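Local coordinates for hemolysin activator protein CdiB (Acinetobacter baumannii ACICU, PDB 6WIL), which probably secretes a CdiA-type contact-dependent growth inhibition toxin across the outer membrane, as a two-partner secretion transporter of the Omp85 superfamily, at residues I63-Q68 / N134-I139. Sequence-based numbering, arbitrary orientation.
Sequences IPLIGQ and NLSIQI
Gln68 reaches strand 132-149 with its carboxamide, and NE2 donates to Ile137 O at 3.0 Å. The bond is straight at NE2 (N-H...O 166°), and Ile137 O lies only 5° out of the amide plane. The second hydrogen of NE2 goes to a water at 3.1 Å, which also receives a weak bond from Ile139 N. OE1 turns back to its own loop and accepts from Leu65 N at 3.1 Å, the donor standing above the carbonyl plane. Both ends of the amide are thus engaged, bridging the type II turn Leu65-Gln68 and the strand. Nearer strand 59-62, Ile63 N donates to Leu135 O at 2.8 Å, beside the parallel pairing in which Ser61 also bonds Leu135 by its backbone. Ser136 OG, beside its own backbone N (chi1 -85°), donates to Ile63 O at 2.6 Å. Leu65 CD2 flanks this bond, 3.6 Å from Ser136 OG, while Ile63 CG1 packs on CB and CG of Asn134. Val122 pairs with the backbone of Ser136, placing the contact in the POTRA sheet. Two of the three hydrogen bonds across the contact therefore set a side-chain donor, a hydroxyl or a carboxamide, on a backbone carbonyl.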
# COMPACT_ATOMS: atom_id res chain seq x y z
N ILE A 63 25.83 18.28 -26.45
CA ILE A 63 26.35 18.02 -27.78
C ILE A 63 26.33 16.52 -28.01
O ILE A 63 26.84 15.77 -27.17
CB ILE A 63 27.77 18.57 -27.99
CG1 ILE A 63 27.76 20.10 -27.87
CG2 ILE A 63 28.33 18.15 -29.33
CD1 ILE A 63 26.84 20.77 -28.87
N PRO A 64 25.76 16.03 -29.11
CA PRO A 64 25.71 14.58 -29.34
C PRO A 64 27.10 13.98 -29.48
O PRO A 64 28.02 14.60 -30.04
CB PRO A 64 24.92 14.46 -30.65
CG PRO A 64 24.17 15.74 -30.77
CD PRO A 64 25.04 16.79 -30.15
N LEU A 65 27.26 12.77 -28.96
CA LEU A 65 28.41 11.95 -29.29
C LEU A 65 28.17 11.28 -30.64
O LEU A 65 27.14 11.48 -31.29
CB LEU A 65 28.68 10.92 -28.20
CG LEU A 65 29.24 11.44 -26.88
CD1 LEU A 65 29.70 10.29 -25.99
CD2 LEU A 65 30.39 12.41 -27.13
N ILE A 66 29.14 10.47 -31.07
CA ILE A 66 29.00 9.76 -32.34
C ILE A 66 27.86 8.76 -32.25
O ILE A 66 27.79 7.95 -31.32
CB ILE A 66 30.32 9.06 -32.70
CG1 ILE A 66 31.41 10.10 -32.91
CG2 ILE A 66 30.13 8.17 -33.93
CD1 ILE A 66 32.77 9.50 -33.13
N GLY A 67 26.95 8.82 -33.22
CA GLY A 67 25.85 7.88 -33.27
C GLY A 67 24.70 8.18 -32.34
O GLY A 67 23.88 7.29 -32.08
N GLN A 68 24.60 9.40 -31.84
CA GLN A 68 23.52 9.81 -30.95
C GLN A 68 22.55 10.68 -31.72
O GLN A 68 22.94 11.72 -32.26
CB GLN A 68 24.06 10.55 -29.73
CG GLN A 68 24.89 9.70 -28.78
CD GLN A 68 25.12 10.39 -27.45
OE1 GLN A 68 24.88 11.59 -27.31
NE2 GLN A 68 25.58 9.64 -26.46
N ASN A 134 30.65 22.75 -23.76
CA ASN A 134 29.88 21.73 -24.45
C ASN A 134 29.94 20.44 -23.64
O ASN A 134 31.00 19.82 -23.51
CB ASN A 134 30.42 21.52 -25.87
CG ASN A 134 30.01 22.64 -26.80
OD1 ASN A 134 29.08 23.39 -26.51
ND2 ASN A 134 30.69 22.75 -27.94
N LEU A 135 28.79 20.05 -23.10
CA LEU A 135 28.67 18.83 -22.32
C LEU A 135 28.16 17.69 -23.20
O LEU A 135 27.45 17.91 -24.19
CB LEU A 135 27.72 19.02 -21.14
CG LEU A 135 28.24 19.90 -20.01
CD1 LEU A 135 27.24 19.91 -18.87
CD2 LEU A 135 29.59 19.41 -19.53
N SER A 136 28.54 16.47 -22.84
CA SER A 136 28.05 15.30 -23.54
C SER A 136 27.67 14.24 -22.52
O SER A 136 28.11 14.26 -21.37
CB SER A 136 29.08 14.72 -24.51
OG SER A 136 29.00 15.39 -25.75
N ILE A 137 26.87 13.28 -22.96
CA ILE A 137 26.37 12.24 -22.08
C ILE A 137 26.77 10.87 -22.63
O ILE A 137 26.44 10.52 -23.77
CB ILE A 137 24.84 12.33 -21.88
CG1 ILE A 137 24.38 11.21 -20.94
CG2 ILE A 137 24.10 12.26 -23.20
CD1 ILE A 137 23.02 11.42 -20.34
N GLN A 138 27.49 10.11 -21.82
CA GLN A 138 27.74 8.70 -22.11
C GLN A 138 26.51 7.92 -21.66
O GLN A 138 26.39 7.53 -20.50
CB GLN A 138 29.00 8.22 -21.41
CG GLN A 138 30.24 8.38 -22.25
CD GLN A 138 31.50 8.39 -21.41
OE1 GLN A 138 31.44 8.20 -20.19
NE2 GLN A 138 32.64 8.61 -22.05
N ILE A 139 25.61 7.68 -22.61
CA ILE A 139 24.34 7.02 -22.31
C ILE A 139 24.62 5.54 -22.03
O ILE A 139 25.01 4.79 -22.93
CB ILE A 139 23.34 7.19 -23.45
CG1 ILE A 139 23.13 8.68 -23.74
CG2 ILE A 139 22.03 6.50 -23.11
CD1 ILE A 139 21.90 8.98 -24.56
O HOH W 1 26.45 6.75 -25.83